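Local coordinates for protein GTP cyclohydrolase 1 type 2 homolog (Staphylococcus aureus subsp. aureus, PDB 3LNL) that is of unknown function but binds a pair of zinc ions and, as a NIF3-family protein, assembles into a toroidal homohexamer capped by PII-like domains, at residues A258-I261 and K262-N266; I326-N329 and H330-Y334. The protein carries 2 engineered substitutions. All coordinates share one frame; numbering follows the deposited sequence.

Contact 1 of 2, residues A258-I261 and K262-N266; sequences AADI and KSKLN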
loop_
_atom_site.group_PDB
_atom_site.type_symbol
_atom_site.label_atom_id
_atom_site.label_comp_id
_atom_site.label_asym_id
_atom_site.label_seq_id
_atom_site.Cartn_x
_atom_site.Cartn_y
_atom_site.Cartn_z
ATOM N N ALA B 258 21.793 -17.474 32.376
ATOM C CA ALA B 258 22.585 -17.242 31.175
ATOM C C ALA B 258 23.831 -18.152 31.090
ATOM O O ALA B 258 24.101 -18.742 30.033
ATOM C CB ALA B 258 22.988 -15.748 31.041
ATOM N N ALA B 259 24.555 -18.287 32.194
ATOM C CA ALA B 259 25.772 -19.132 32.215
ATOM C C ALA B 259 25.451 -20.574 32.019
ATOM O O ALA B 259 26.183 -21.321 31.343
ATOM C CB ALA B 259 26.524 -18.949 33.533
ATOM N N ASP B 260 24.376 -21.008 32.666
ATOM C CA ASP B 260 23.943 -22.407 32.552
ATOM C C ASP B 260 23.601 -22.797 31.121
ATOM O O ASP B 260 23.987 -23.864 30.644
ATOM C CB ASP B 260 22.722 -22.646 33.452
ATOM C CG ASP B 260 22.416 -24.065 33.611
ATOM O OD1 ASP B 260 23.256 -24.782 34.192
ATOM O OD2 ASP B 260 21.351 -24.494 33.160
ATOM N N ILE B 261 22.864 -21.945 30.424
ATOM C CA ILE B 261 22.428 -22.302 29.099
ATOM C C ILE B 261 23.593 -22.133 28.077
ATOM O O ILE B 261 23.660 -22.862 27.100
ATOM C CB ILE B 261 21.049 -21.645 28.680
ATOM C CG1 ILE B 261 21.144 -20.150 28.400
ATOM C CG2 ILE B 261 19.909 -22.025 29.716
ATOM C CD1 ILE B 261 19.797 -19.515 28.063
ATOM N N LYS B 262 24.527 -21.214 28.356
ATOM C CA LYS B 262 25.753 -21.083 27.575
ATOM C C LYS B 262 26.498 -22.407 27.579
ATOM O O LYS B 262 26.911 -22.880 26.509
ATOM C CB LYS B 262 26.665 -19.975 28.136
ATOM C CG LYS B 262 28.034 -19.853 27.404
ATOM C CD LYS B 262 28.967 -18.815 28.014
ATOM C CE LYS B 262 30.260 -18.702 27.208
ATOM N NZ LYS B 262 31.246 -17.782 27.789
ATOM N N SER B 263 26.645 -23.007 28.776
ATOM C CA SER B 263 27.288 -24.287 28.922
ATOM C C SER B 263 26.512 -25.441 28.260
ATOM O O SER B 263 27.066 -26.237 27.482
ATOM C CB SER B 263 27.538 -24.531 30.435
ATOM O OG SER B 263 28.047 -25.792 30.637
ATOM N N LYS B 264 25.214 -25.497 28.489
ATOM C CA LYS B 264 24.405 -26.604 27.979
ATOM C C LYS B 264 24.342 -26.624 26.449
ATOM O O LYS B 264 24.331 -27.692 25.852
ATOM C CB LYS B 264 22.980 -26.550 28.532
ATOM C CG LYS B 264 22.903 -27.050 29.958
ATOM C CD LYS B 264 21.523 -26.976 30.596
ATOM C CE LYS B 264 21.613 -27.603 32.021
ATOM N NZ LYS B 264 20.552 -27.028 32.876
ATOM N N LEU B 265 24.280 -25.448 25.830
ATOM C CA LEU B 265 24.256 -25.358 24.385
ATOM C C LEU B 265 25.644 -25.154 23.727
ATOM O O LEU B 265 25.704 -24.956 22.503
ATOM C CB LEU B 265 23.310 -24.220 23.939
ATOM C CG LEU B 265 21.807 -24.502 24.093
ATOM C CD1 LEU B 265 20.992 -23.210 24.196
ATOM C CD2 LEU B 265 21.326 -25.287 22.911
ATOM N N ASN B 266 26.703 -25.149 24.530
ATOM C CA ASN B 266 28.089 -24.957 24.092
ATOM C C ASN B 266 28.263 -23.688 23.240
ATOM O O ASN B 266 28.813 -23.705 22.129
ATOM C CB ASN B 266 28.527 -26.192 23.295
ATOM C CG ASN B 266 30.016 -26.295 23.169
ATOM O OD1 ASN B 266 30.760 -25.890 24.053
ATOM N ND2 ASN B 266 30.473 -26.870 22.052
#
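Asp260 places CG across from its backbone N (chi1 -168°), while Lys264, one turn later, sets CG opposite its carbonyl carbon (chi1 -77°) and runs extended from there. The two side chains thus converge on the surface of helix 254-264, an i to i+4 salt bridge. Lys264 NZ lies 2.7 Å from Asp260 OD2 and meets its syn lone pair, on the side of the other carboxylate oxygen. The aliphatic part of the lysine lies against the backbone it passes: Lys264 CG is 3.4 Å from Asp260 O. That carbonyl also accepts the helical bond from Lys264 N at 3.0 Å, so one residue pair is joined through both backbone and side chains. Lys264 NZ has a second partner in the carbonyl of Met120. Leu265 N still bonds to Ile261 O (2.9 Å). With its positive phi (53°) and bonds back into the last turn, among them Asn266 N to Ser263 O (3.2 Å), Asn266 closes the helix in a Schellman motif. Lys262 NZ forms a salt bridge with the terminal carboxylate of Ile370 of the second subunit, a residue that also packs on Ala258 and Ala259. Ile261 and Leu265 are both buried. Leu265 packs on Leu116 and Val119 of helix 112-119, and Ile261 on Met120 and on Ile328, just after strand 325-327.

Contact 2 of 2, residues I326-N329 and H330-Y334; sequences IDIN and HYSEY. With ZN (zinc ion), chain F; ZN (zinc ion), chain G.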
loop_
_atom_site.group_PDB
_atom_site.type_symbol
_atom_site.label_atom_id
_atom_site.label_comp_id
_atom_site.label_asym_id
_atom_site.label_seq_id
_atom_site.Cartn_x
_atom_site.Cartn_y
_atom_site.Cartn_z
ATOM N N ILE B 326 17.965 -12.681 26.983
ATOM C CA ILE B 326 19.204 -13.396 26.721
ATOM C C ILE B 326 19.315 -13.664 25.215
ATOM O O ILE B 326 18.426 -14.246 24.580
ATOM C CB ILE B 326 19.365 -14.750 27.508
ATOM C CG1 ILE B 326 19.209 -14.538 29.009
ATOM C CG2 ILE B 326 20.745 -15.357 27.210
ATOM C CD1 ILE B 326 19.036 -15.767 29.842
ATOM N N ASP B 327 20.443 -13.243 24.653
ATOM C CA ASP B 327 20.862 -13.604 23.312
ATOM C C ASP B 327 21.709 -14.853 23.367
ATOM O O ASP B 327 22.877 -14.810 23.733
ATOM C CB ASP B 327 21.637 -12.447 22.687
ATOM C CG ASP B 327 21.838 -12.575 21.178
ATOM O OD1 ASP B 327 21.656 -13.681 20.623
ATOM O OD2 ASP B 327 22.196 -11.540 20.557
ATOM N N ILE B 328 21.126 -15.977 22.952
ATOM C CA ILE B 328 21.868 -17.237 22.853
ATOM C C ILE B 328 22.468 -17.455 21.443
ATOM O O ILE B 328 23.088 -18.516 21.162
ATOM C CB ILE B 328 21.018 -18.448 23.199
ATOM C CG1 ILE B 328 19.749 -18.514 22.348
ATOM C CG2 ILE B 328 20.735 -18.466 24.686
ATOM C CD1 ILE B 328 18.984 -19.909 22.463
ATOM N N ASN B 329 22.282 -16.439 20.594
ATOM C CA ASN B 329 22.663 -16.440 19.183
ATOM C C ASN B 329 21.666 -17.217 18.337
ATOM O O ASN B 329 20.992 -18.155 18.811
ATOM C CB ASN B 329 24.120 -16.900 18.995
ATOM C CG ASN B 329 25.106 -16.073 19.841
ATOM O OD1 ASN B 329 24.986 -14.845 19.910
ATOM N ND2 ASN B 329 25.995 -16.756 20.572
ATOM N N HIS B 330 21.465 -16.748 17.121
ATOM C CA HIS B 330 20.565 -17.382 16.185
ATOM C C HIS B 330 21.090 -18.790 15.913
ATOM O O HIS B 330 20.283 -19.738 15.783
ATOM C CB HIS B 330 20.592 -16.549 14.917
ATOM C CG HIS B 330 19.551 -16.863 13.887
ATOM N ND1 HIS B 330 18.917 -15.858 13.171
ATOM C CD2 HIS B 330 19.065 -18.033 13.417
ATOM C CE1 HIS B 330 18.106 -16.412 12.277
ATOM N NE2 HIS B 330 18.102 -17.724 12.468
ATOM N N TYR B 331 22.431 -18.921 15.837
ATOM C CA TYR B 331 23.042 -20.208 15.596
ATOM C C TYR B 331 22.608 -21.331 16.568
ATOM O O TYR B 331 22.684 -22.520 16.204
ATOM C CB TYR B 331 24.584 -20.124 15.515
ATOM C CG TYR B 331 25.187 -21.424 15.053
ATOM C CD1 TYR B 331 24.984 -21.855 13.745
ATOM C CD2 TYR B 331 25.826 -22.267 15.938
ATOM C CE1 TYR B 331 25.423 -23.097 13.310
ATOM C CE2 TYR B 331 26.308 -23.512 15.519
ATOM C CZ TYR B 331 26.076 -23.924 14.177
ATOM O OH TYR B 331 26.540 -25.135 13.741
ATOM N N SER B 332 22.127 -20.991 17.763
ATOM C CA SER B 332 21.613 -21.987 18.665
ATOM C C SER B 332 20.417 -22.786 18.149
ATOM O O SER B 332 20.140 -23.837 18.693
ATOM C CB SER B 332 21.338 -21.438 20.041
ATOM O OG SER B 332 22.543 -21.089 20.698
ATOM N N GLU B 333 19.789 -22.366 17.059
ATOM C CA GLU B 333 18.874 -23.272 16.346
ATOM C C GLU B 333 19.520 -24.577 15.853
ATOM O O GLU B 333 18.810 -25.505 15.462
ATOM C CB GLU B 333 18.215 -22.549 15.184
ATOM C CG GLU B 333 17.276 -21.462 15.594
ATOM C CD GLU B 333 16.437 -21.027 14.460
ATOM O OE1 GLU B 333 15.258 -21.443 14.427
ATOM O OE2 GLU B 333 16.970 -20.352 13.559
ATOM N N TYR B 334 20.856 -24.679 15.912
ATOM C CA TYR B 334 21.537 -25.920 15.467
ATOM C C TYR B 334 21.104 -27.143 16.230
ATOM O O TYR B 334 21.323 -28.255 15.766
ATOM C CB TYR B 334 23.084 -25.813 15.565
ATOM C CG TYR B 334 23.568 -26.037 16.976
ATOM C CD1 TYR B 334 23.850 -27.307 17.408
ATOM C CD2 TYR B 334 23.692 -24.976 17.900
ATOM C CE1 TYR B 334 24.253 -27.571 18.717
ATOM C CE2 TYR B 334 24.150 -25.222 19.233
ATOM C CZ TYR B 334 24.417 -26.522 19.624
ATOM O OH TYR B 334 24.803 -26.835 20.901
HETATM ZN ZN ZN F . 16.415 -19.217 11.915
HETATM ZN ZN ZN G . 13.752 -21.135 13.204
HETATM O O HOH W 1 16.065 -17.871 10.156
HETATM O O HOH W 2 15.143 -17.696 12.926
HETATM O O HOH W 3 14.432 -20.013 11.580
HETATM O O HOH W 4 13.577 -19.069 13.916
#
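The 3-10 segment 330-334, which follows strand 325-327, supplies two ligands of the dinuclear zinc centre. The turn into it is tied at Ser332, whose OG donates to Ile328 O at 2.7 Å, from above the carbonyl plane. With OG beside its backbone N (chi1 -68°), Ser332 reaches back to this carbonyl. Its backbone N bonds to Asn329 O at 3.2 Å, again well above the carbonyl plane. The Ser332 side chain also packs on Ile328, whose CD1 methyl lies 3.7 Å from Ser332 CB. Before this, Asp327 OD1 accepts Asn329 N at 2.8 Å in an Asx turn. The approach is on the anti side of the carboxylate, 26° out of its plane. Asp327 OD2 forms a salt bridge with Arg271, and Asn329 ND2 donates to Ser269 O, so both side chains have their polar ends held from outside the turn. Beyond the turn, His330 and Glu333 reach the metals. His330 NE2 binds one zinc at 2.3 Å. Glu333 bridges the pair, with OE2 at 2.1 Å from the zinc held by His330 and OE1 at 2.0 Å from the other. Water 3 also bridges both ions. His69 completes the site of the zinc held by His330; His68 and Asp106 also bind the other zinc. Asp309 accepts a hydrogen bond from His330 ND1. As a second-shell residue it would limit the rotation of the imidazole and may make NE2 a stronger electron-pair donor. The bridging carboxylate and water hold the two cations close together, and the shared positive charge would be expected to make the bridging water more acidic.

In the fold
Both contacts are local, and they follow in series along the chain without nesting or crossing. Contact 1 closes first, at the C-terminal end of helix 254-264. The chain then builds strands 271-273, 279-285 and 304-307 and helices 294-299 and 312-321 before strand 325-327 leads into contact 2. The two meet in space, with centres about 11 Å apart. The helix packs on the end of that strand: Ala258 CA lies 4.1 Å from Ile326 CD1, and Ile261 meets the same methyl. Leu265 O and Tyr334 OH, 2.6 Å apart, probably share a hydrogen bond. Together they join this helix to the zinc-binding turn that leads into helix 336-350.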